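Local coordinates for isoaspartyl dipeptidase (Fervidobacterium islandicum, PDB 7CF6), which probably hydrolyses isoaspartyl dipeptides as a zinc-dependent M38 metallopeptidase, and so may help to clear or repair isoaspartate-damaged proteins, at residues B[67-72]-B[99-104]; B[228-233]-B[266-271]. All coordinates share one frame; numbering follows the deposited sequence.

Contact 1 (B[67-72]-B[99-104]); sequences HITGGG and GCLGTD. With ZN (zinc ion), chain R; FWO ((2S)-2-[[(3S)-3-azanyl-4-oxidanyl-4-oxidanylidene-butanoyl]amino]-4-methyl-pentanoic acid), chain P.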
ATOM      1  N   HIS B  67     -18.504  -3.732  27.269  1.00 40.00           N
ATOM      2  CA  HIS B  67     -18.732  -3.390  25.840  1.00 42.27           C
ATOM      3  C   HIS B  67     -19.457  -2.046  25.756  1.00 41.28           C
ATOM      4  O   HIS B  67     -20.636  -2.027  25.412  1.00 34.49           O
ATOM      5  CB  HIS B  67     -19.489  -4.535  25.166  1.00 43.79           C
ATOM      6  CG  HIS B  67     -18.641  -5.754  25.094  1.00 44.61           C
ATOM      7  ND1 HIS B  67     -17.775  -5.977  24.035  1.00 45.63           N
ATOM      8  CD2 HIS B  67     -18.461  -6.758  25.976  1.00 42.59           C
ATOM      9  CE1 HIS B  67     -17.115  -7.087  24.253  1.00 46.88           C
ATOM     10  NE2 HIS B  67     -17.513  -7.581  25.451  1.00 47.15           N
ATOM     11  N   ILE B  68     -18.760  -0.959  26.087  1.00 41.93           N
ATOM     12  CA  ILE B  68     -19.386   0.380  26.313  1.00 41.59           C
ATOM     13  C   ILE B  68     -20.059   0.871  25.018  1.00 41.42           C
ATOM     14  O   ILE B  68     -20.980   1.695  25.107  1.00 39.52           O
ATOM     15  CB  ILE B  68     -18.341   1.379  26.854  1.00 40.85           C
ATOM     16  CG1 ILE B  68     -17.126   1.527  25.926  1.00 39.45           C
ATOM     17  CG2 ILE B  68     -17.937   0.983  28.263  1.00 41.54           C
ATOM     18  CD1 ILE B  68     -16.238   2.717  26.244  1.00 38.06           C
ATOM     19  N   THR B  69     -19.616   0.379  23.858  1.00 39.80           N
ATOM     20  CA  THR B  69     -20.154   0.749  22.525  1.00 36.96           C
ATOM     21  C   THR B  69     -21.335  -0.151  22.147  1.00 37.13           C
ATOM     22  O   THR B  69     -21.942   0.107  21.100  1.00 34.94           O
ATOM     23  CB  THR B  69     -19.065   0.660  21.443  1.00 35.04           C
ATOM     24  OG1 THR B  69     -18.545  -0.667  21.369  1.00 32.58           O
ATOM     25  CG2 THR B  69     -17.944   1.641  21.691  1.00 35.98           C
ATOM     26  N   GLY B  70     -21.617  -1.182  22.938  1.00 40.16           N
ATOM     27  CA  GLY B  70     -22.393  -2.352  22.492  1.00 42.10           C
ATOM     28  C   GLY B  70     -21.496  -3.396  21.837  1.00 41.93           C
ATOM     29  O   GLY B  70     -20.350  -3.066  21.440  1.00 45.15           O
ATOM     30  N   GLY B  71     -21.993  -4.633  21.771  1.00 41.27           N
ATOM     31  CA  GLY B  71     -21.324  -5.783  21.134  1.00 40.27           C
ATOM     32  C   GLY B  71     -22.338  -6.798  20.642  1.00 38.18           C
ATOM     33  O   GLY B  71     -23.406  -6.388  20.203  1.00 39.08           O
ATOM     34  N   GLY B  72     -22.027  -8.083  20.750  1.00 37.77           N
ATOM     35  CA  GLY B  72     -22.855  -9.169  20.206  1.00 35.90           C
ATOM     36  C   GLY B  72     -22.972  -9.031  18.716  1.00 36.33           C
ATOM     37  O   GLY B  72     -22.213  -8.192  18.136  1.00 41.52           O
ATOM     38  N   GLY B  99     -13.306  -0.537  28.651  1.00 39.87           N
ATOM     39  CA  GLY B  99     -14.125  -1.023  27.515  1.00 39.55           C
ATOM     40  C   GLY B  99     -13.316  -1.844  26.526  1.00 38.78           C
ATOM     41  O   GLY B  99     -12.142  -1.501  26.345  1.00 40.30           O
ATOM     42  N   CYS B 100     -13.903  -2.882  25.913  1.00 37.24           N
ATOM     43  CA  CYS B 100     -13.243  -3.772  24.905  1.00 37.77           C
ATOM     44  C   CYS B 100     -14.194  -4.048  23.721  1.00 35.68           C
ATOM     45  O   CYS B 100     -15.416  -3.859  23.865  1.00 36.92           O
ATOM     46  CB  CYS B 100     -12.765  -5.093  25.528  1.00 36.76           C
ATOM     47  SG  CYS B 100     -14.015  -5.965  26.516  1.00 41.85           S
ATOM     48  N   LEU B 101     -13.648  -4.505  22.592  1.00 35.32           N
ATOM     49  CA  LEU B 101     -14.416  -5.137  21.479  1.00 36.94           C
ATOM     50  C   LEU B 101     -14.476  -6.668  21.652  1.00 39.56           C
ATOM     51  O   LEU B 101     -13.766  -7.241  22.481  1.00 37.33           O
ATOM     52  CB  LEU B 101     -13.790  -4.750  20.133  1.00 36.02           C
ATOM     53  CG  LEU B 101     -13.850  -3.256  19.801  1.00 37.36           C
ATOM     54  CD1 LEU B 101     -13.585  -3.001  18.329  1.00 35.05           C
ATOM     55  CD2 LEU B 101     -15.181  -2.650  20.217  1.00 37.23           C
ATOM     56  N   GLY B 102     -15.359  -7.317  20.906  1.00 43.11           N
ATOM     57  CA  GLY B 102     -15.596  -8.763  21.013  1.00 43.77           C
ATOM     58  C   GLY B 102     -15.646  -9.440  19.650  1.00 45.88           C
ATOM     59  O   GLY B 102     -14.731  -9.240  18.828  1.00 41.59           O
ATOM     60  N   THR B 103     -16.678 -10.252  19.422  1.00 47.86           N
ATOM     61  CA  THR B 103     -16.813 -11.119  18.226  1.00 45.03           C
ATOM     62  C   THR B 103     -16.772 -10.252  16.959  1.00 46.79           C
ATOM     63  O   THR B 103     -15.923 -10.575  16.074  1.00 41.33           O
ATOM     64  CB  THR B 103     -18.092 -11.944  18.347  1.00 41.09           C
ATOM     65  OG1 THR B 103     -18.008 -12.549  19.643  1.00 37.85           O
ATOM     66  CG2 THR B 103     -18.239 -12.940  17.222  1.00 39.20           C
ATOM     67  N   ASP B 104     -17.618  -9.199  16.909  1.00 43.97           N
ATOM     68  CA  ASP B 104     -17.692  -8.196  15.807  1.00 39.38           C
ATOM     69  C   ASP B 104     -16.563  -7.156  15.944  1.00 36.88           C
ATOM     70  O   ASP B 104     -16.557  -6.375  16.919  1.00 30.06           O
ATOM     71  CB  ASP B 104     -19.049  -7.491  15.754  1.00 42.67           C
ATOM     72  CG  ASP B 104     -19.352  -6.837  14.410  1.00 44.22           C
ATOM     73  OD1 ASP B 104     -18.399  -6.636  13.597  1.00 39.40           O
ATOM     74  OD2 ASP B 104     -20.551  -6.545  14.170  1.00 51.20           O
TER
HETATM   75 ZN    ZN R 407     -16.854  -9.617  26.746  1.00 74.14          ZN
HETATM   76  C10 FWO P 405     -19.849 -15.113  26.347  1.00106.53           C
HETATM   77  C13 FWO P 405     -19.650 -12.240  23.640  1.00 83.02           C
HETATM   78  C15 FWO P 405     -19.400 -16.523  25.937  1.00107.65           C
HETATM   79  C17 FWO P 405     -19.476  -9.878  22.674  1.00 64.12           C
HETATM   80  O01 FWO P 405     -18.395 -17.076  26.528  1.00116.07           O
HETATM   81  O02 FWO P 405     -18.750 -12.366  25.834  1.00 85.87           O
HETATM   82  O03 FWO P 405     -20.052 -17.138  25.027  1.00 80.76           O
HETATM   83  O04 FWO P 405     -20.429  -9.321  23.300  1.00 51.22           O
HETATM   84  O05 FWO P 405     -19.187  -9.437  21.513  1.00 49.67           O
HETATM   85  N06 FWO P 405     -19.958 -14.263  25.150  1.00 95.88           N
HETATM   86  N07 FWO P 405     -17.865 -10.725  24.465  1.00 80.88           N
HETATM   87  C08 FWO P 405     -21.225 -15.222  27.027  1.00114.68           C
HETATM   88  C09 FWO P 405     -21.483 -16.491  27.870  1.00114.73           C
HETATM   89  C11 FWO P 405     -22.953 -16.935  27.791  1.00106.57           C
HETATM   90  C12 FWO P 405     -21.080 -16.183  29.321  1.00119.40           C
HETATM   91  C14 FWO P 405     -19.385 -12.924  24.987  1.00 86.46           C
HETATM   92  C16 FWO P 405     -18.684 -11.082  23.294  1.00 79.80           C
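Gly72 N and Thr103 N, one from each loop, converge on O05 of the isoaspartyl alpha-carboxylate of the bound dipeptide. Gly72 N lies 3.2 Å from FWO O05 and also bonds to FWO O04, while the bond from Thr103 N is longer and weak. Backbone amides thus receive this carboxylate, and glycine suits the approach: a beta-carbon at Gly102 would probably run into FWO O05. The His67 ring lies between two unlike neighbours. Cys100 SG sits over one face, 4.2 Å from the centroid of the His67 ring and displaced toward its rim, in a sulfur-aromatic contact; FWO O04 stands over the middle of the opposite face. With CG anti to its own carbonyl carbon (chi1 -67°), the imidazole swings toward 99-104, bringing His67 CE1 to 3.7 Å from Leu101 C, while Gly102 N meets the edge in plane. Zinc also lies in the ring plane, 2.5 Å from His67 NE2, and Glu160 shares this metal. At the start of the two segments, Ile68 CG1 packs 4.2 Å from Gly99 CA, where a beta-carbon would probably clash. A type I turn from His67 to Gly70, closed by Gly70 N to His67 O, turns the chain toward the Gly72 amide. With His65, His67 forms the HxH zinc motif at the end of the first barrel strand, as in other amidohydrolases.

Contact 2 (B[228-233]-B[266-271]); sequences HMSRSR and FTTIDA. With FWO ((2S)-2-[[(3S)-3-azanyl-4-oxidanyl-4-oxidanylidene-butanoyl]amino]-4-methyl-pentanoic acid), chain P.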
ATOM      1  N   HIS B 228     -13.709 -15.048  32.090  1.00 38.02           N
ATOM      2  CA  HIS B 228     -14.759 -16.094  32.039  1.00 39.41           C
ATOM      3  C   HIS B 228     -14.261 -17.410  32.649  1.00 41.94           C
ATOM      4  O   HIS B 228     -14.624 -18.455  32.088  1.00 46.06           O
ATOM      5  CB  HIS B 228     -15.216 -16.384  30.611  1.00 39.02           C
ATOM      6  CG  HIS B 228     -15.723 -15.213  29.868  1.00 42.02           C
ATOM      7  ND1 HIS B 228     -14.955 -14.565  28.936  1.00 49.46           N
ATOM      8  CD2 HIS B 228     -16.927 -14.610  29.861  1.00 48.88           C
ATOM      9  CE1 HIS B 228     -15.644 -13.573  28.411  1.00 49.51           C
ATOM     10  NE2 HIS B 228     -16.860 -13.583  28.954  1.00 51.22           N
ATOM     11  N   MET B 229     -13.501 -17.398  33.752  1.00 43.75           N
ATOM     12  CA  MET B 229     -12.819 -18.630  34.256  1.00 42.16           C
ATOM     13  C   MET B 229     -13.653 -19.302  35.354  1.00 40.32           C
ATOM     14  O   MET B 229     -13.098 -20.099  36.107  1.00 37.59           O
ATOM     15  CB  MET B 229     -11.407 -18.338  34.776  1.00 41.91           C
ATOM     16  CG  MET B 229     -10.484 -17.649  33.759  1.00 44.63           C
ATOM     17  SD  MET B 229      -9.513 -18.650  32.554  1.00 43.95           S
ATOM     18  CE  MET B 229      -9.523 -20.273  33.296  1.00 47.71           C
ATOM     19  N   SER B 230     -14.952 -19.011  35.427  1.00 41.56           N
ATOM     20  CA  SER B 230     -15.943 -19.843  36.163  1.00 41.98           C
ATOM     21  C   SER B 230     -16.895 -20.558  35.178  1.00 41.28           C
ATOM     22  O   SER B 230     -17.664 -21.399  35.623  1.00 40.19           O
ATOM     23  CB  SER B 230     -16.654 -19.039  37.242  1.00 41.37           C
ATOM     24  OG  SER B 230     -17.133 -17.793  36.762  1.00 40.42           O
ATOM     25  N   ARG B 231     -16.765 -20.310  33.872  1.00 48.15           N
ATOM     26  CA  ARG B 231     -17.514 -20.971  32.760  1.00 52.93           C
ATOM     27  C   ARG B 231     -17.947 -22.388  33.149  1.00 55.96           C
ATOM     28  O   ARG B 231     -19.159 -22.683  33.139  1.00 57.71           O
ATOM     29  CB  ARG B 231     -16.618 -21.108  31.518  1.00 54.44           C
ATOM     30  CG  ARG B 231     -17.187 -20.451  30.271  1.00 54.82           C
ATOM     31  CD  ARG B 231     -16.495 -20.837  28.982  1.00 54.40           C
ATOM     32  NE  ARG B 231     -16.430 -19.724  28.052  1.00 56.28           N
ATOM     33  CZ  ARG B 231     -17.478 -18.999  27.663  1.00 69.92           C
ATOM     34  NH1 ARG B 231     -18.687 -19.264  28.130  1.00 76.73           N
ATOM     35  NH2 ARG B 231     -17.327 -17.988  26.821  1.00 83.29           N
ATOM     36  N   SER B 232     -16.940 -23.218  33.420  1.00 57.31           N
ATOM     37  CA  SER B 232     -16.985 -24.663  33.752  1.00 51.70           C
ATOM     38  C   SER B 232     -16.036 -24.872  34.933  1.00 50.64           C
ATOM     39  O   SER B 232     -15.063 -24.090  35.035  1.00 47.27           O
ATOM     40  CB  SER B 232     -16.550 -25.492  32.559  1.00 53.77           C
ATOM     41  OG  SER B 232     -15.200 -25.199  32.184  1.00 47.65           O
ATOM     42  N   ARG B 233     -16.246 -25.894  35.765  1.00 49.02           N
ATOM     43  CA  ARG B 233     -15.373 -26.086  36.953  1.00 53.78           C
ATOM     44  C   ARG B 233     -13.993 -26.624  36.550  1.00 52.01           C
ATOM     45  O   ARG B 233     -13.009 -26.345  37.295  1.00 46.87           O
ATOM     46  CB  ARG B 233     -16.010 -26.988  38.001  1.00 55.08           C
ATOM     47  CG  ARG B 233     -15.391 -26.787  39.383  1.00 66.47           C
ATOM     48  CD  ARG B 233     -16.399 -27.011  40.507  1.00 73.78           C
ATOM     49  NE  ARG B 233     -17.433 -27.961  40.068  1.00 74.77           N
ATOM     50  CZ  ARG B 233     -18.682 -28.076  40.547  1.00 67.60           C
ATOM     51  NH1 ARG B 233     -19.489 -28.982  40.022  1.00 70.99           N
ATOM     52  NH2 ARG B 233     -19.138 -27.324  41.536  1.00 57.08           N
ATOM     53  N   PHE B 266     -23.101 -24.631  39.163  1.00 61.33           N
ATOM     54  CA  PHE B 266     -21.819 -24.060  39.663  1.00 53.88           C
ATOM     55  C   PHE B 266     -21.654 -22.610  39.189  1.00 53.73           C
ATOM     56  O   PHE B 266     -21.229 -22.405  38.025  1.00 53.50           O
ATOM     57  CB  PHE B 266     -20.619 -24.870  39.180  1.00 50.10           C
ATOM     58  CG  PHE B 266     -19.292 -24.188  39.399  1.00 51.19           C
ATOM     59  CD1 PHE B 266     -18.892 -23.787  40.668  1.00 50.68           C
ATOM     60  CD2 PHE B 266     -18.427 -23.959  38.339  1.00 55.59           C
ATOM     61  CE1 PHE B 266     -17.655 -23.185  40.872  1.00 51.34           C
ATOM     62  CE2 PHE B 266     -17.191 -23.349  38.543  1.00 54.96           C
ATOM     63  CZ  PHE B 266     -16.810 -22.955  39.808  1.00 51.96           C
ATOM     64  N   THR B 267     -21.925 -21.652  40.087  1.00 48.52           N
ATOM     65  CA  THR B 267     -21.945 -20.189  39.823  1.00 43.14           C
ATOM     66  C   THR B 267     -20.600 -19.528  40.179  1.00 40.68           C
ATOM     67  O   THR B 267     -19.725 -20.168  40.773  1.00 37.23           O
ATOM     68  CB  THR B 267     -23.115 -19.531  40.572  1.00 44.68           C
ATOM     69  OG1 THR B 267     -22.906 -19.581  41.988  1.00 43.24           O
ATOM     70  CG2 THR B 267     -24.452 -20.157  40.240  1.00 44.40           C
ATOM     71  N   THR B 268     -20.454 -18.262  39.805  1.00 41.50           N
ATOM     72  CA  THR B 268     -19.345 -17.365  40.203  1.00 42.10           C
ATOM     73  C   THR B 268     -19.368 -17.102  41.717  1.00 42.36           C
ATOM     74  O   THR B 268     -18.373 -16.536  42.211  1.00 45.15           O
ATOM     75  CB  THR B 268     -19.436 -16.043  39.431  1.00 42.68           C
ATOM     76  OG1 THR B 268     -19.178 -16.336  38.060  1.00 37.26           O
ATOM     77  CG2 THR B 268     -18.454 -15.001  39.922  1.00 44.72           C
ATOM     78  N   ILE B 269     -20.447 -17.450  42.428  1.00 43.35           N
ATOM     79  CA  ILE B 269     -20.510 -17.348  43.923  1.00 45.78           C
ATOM     80  C   ILE B 269     -19.716 -18.526  44.494  1.00 47.89           C
ATOM     81  O   ILE B 269     -18.757 -18.288  45.264  1.00 50.09           O
ATOM     82  CB  ILE B 269     -21.956 -17.318  44.467  1.00 44.31           C
ATOM     83  CG1 ILE B 269     -22.859 -16.369  43.675  1.00 45.99           C
ATOM     84  CG2 ILE B 269     -21.970 -16.959  45.946  1.00 41.62           C
ATOM     85  CD1 ILE B 269     -22.411 -14.912  43.681  1.00 47.99           C
ATOM     86  N   ASP B 270     -20.083 -19.742  44.085  1.00 45.56           N
ATOM     87  CA  ASP B 270     -19.320 -20.984  44.371  1.00 43.76           C
ATOM     88  C   ASP B 270     -17.838 -20.726  44.106  1.00 40.66           C
ATOM     89  O   ASP B 270     -17.023 -21.068  44.966  1.00 51.53           O
ATOM     90  CB  ASP B 270     -19.811 -22.178  43.547  1.00 43.59           C
ATOM     91  CG  ASP B 270     -21.241 -22.599  43.844  1.00 46.52           C
ATOM     92  OD1 ASP B 270     -21.644 -22.591  45.041  1.00 45.35           O
ATOM     93  OD2 ASP B 270     -21.958 -22.916  42.874  1.00 50.02           O
ATOM     94  N   ALA B 271     -17.493 -20.154  42.962  1.00 40.56           N
ATOM     95  CA  ALA B 271     -16.078 -19.972  42.549  1.00 44.95           C
ATOM     96  C   ALA B 271     -15.387 -19.044  43.550  1.00 42.71           C
ATOM     97  O   ALA B 271     -14.277 -19.357  44.009  1.00 38.88           O
ATOM     98  CB  ALA B 271     -15.985 -19.447  41.128  1.00 47.56           C
TER
HETATM   99  C10 FWO P 405     -19.849 -15.113  26.347  1.00106.53           C
HETATM  100  C13 FWO P 405     -19.650 -12.240  23.640  1.00 83.02           C
HETATM  101  C15 FWO P 405     -19.400 -16.523  25.937  1.00107.65           C
HETATM  102  C17 FWO P 405     -19.476  -9.878  22.674  1.00 64.12           C
HETATM  103  O01 FWO P 405     -18.395 -17.076  26.528  1.00116.07           O
HETATM  104  O02 FWO P 405     -18.750 -12.366  25.834  1.00 85.87           O
HETATM  105  O03 FWO P 405     -20.052 -17.138  25.027  1.00 80.76           O
HETATM  106  O04 FWO P 405     -20.429  -9.321  23.300  1.00 51.22           O
HETATM  107  O05 FWO P 405     -19.187  -9.437  21.513  1.00 49.67           O
HETATM  108  N06 FWO P 405     -19.958 -14.263  25.150  1.00 95.88           N
HETATM  109  N07 FWO P 405     -17.865 -10.725  24.465  1.00 80.88           N
HETATM  110  C08 FWO P 405     -21.225 -15.222  27.027  1.00114.68           C
HETATM  111  C09 FWO P 405     -21.483 -16.491  27.870  1.00114.73           C
HETATM  112  C11 FWO P 405     -22.953 -16.935  27.791  1.00106.57           C
HETATM  113  C12 FWO P 405     -21.080 -16.183  29.321  1.00119.40           C
HETATM  114  C14 FWO P 405     -19.385 -12.924  24.987  1.00 86.46           C
HETATM  115  C16 FWO P 405     -18.684 -11.082  23.294  1.00 79.80           C
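Phe266 and Arg233 make the broad nonpolar part of this contact. Arg233 lays its aliphatic chain over one face of the Phe266 ring, with Arg233 CD almost on the ring normal, 3.9 Å from the centroid, as a CH-pi contact. Bends at chi2 and chi3 let the chain follow the ring, so that Phe266 CB lies over one face of the guanidinium, toward its rim, the two planes 33° apart. Phe266 CG is anti to the backbone N (chi1 168°), which sends the ring across to the other loop, where Phe266 CE2 comes 3.5 Å from Ser230 O. With an alanine here in place of the ring, the Arg233 chain would probably lose its platform and turn more freely, and a gap is likely to open beside Ser230 and Phe236. Ser230 CB also packs against Ala271 CB.

The polar part is a short hydroxyl chain: Ser230 OG donates to Thr268 OG1 at 2.8 Å, and Thr268 in turn bonds to Thr252 O. At the start of helix 268-277, Thr267, the N-cap, and Asp270 form a capping box, with Thr267 N bonded to Asp270 OD2 at 3.1 Å and Thr267 OG1 accepting from Ile269 N.

On the ligand side, Arg231 presents its guanidinium edge to the leucyl carboxylate, though the modelled approach is too short to define the bond. Val200 O holds Arg231 NE. One buried hydroxyl bond and a hydrophobic arginine-ring packing thus hold the loop to the start of helix 268-277 without a salt bridge, while its His228 and Arg231 face the pocket.

The two contacts belong to different parts of the barrel rim and do not touch: their centres are 22 Å apart and their nearest atoms about 7 Å. What joins them is the dipeptide, which spans the interval with its two carboxylates, FWO C17 at contact 1 and FWO C15 at contact 2. Contact 1 takes the isoaspartyl end, the 228-233 loop of contact 2 the leucyl end. The metal centre supplies a second connection, since His228 bonds to Asp289, which belongs with His67 to one zinc site. Glu160, Arg167 and Ser293 add further hydrogen bonds to the ligand.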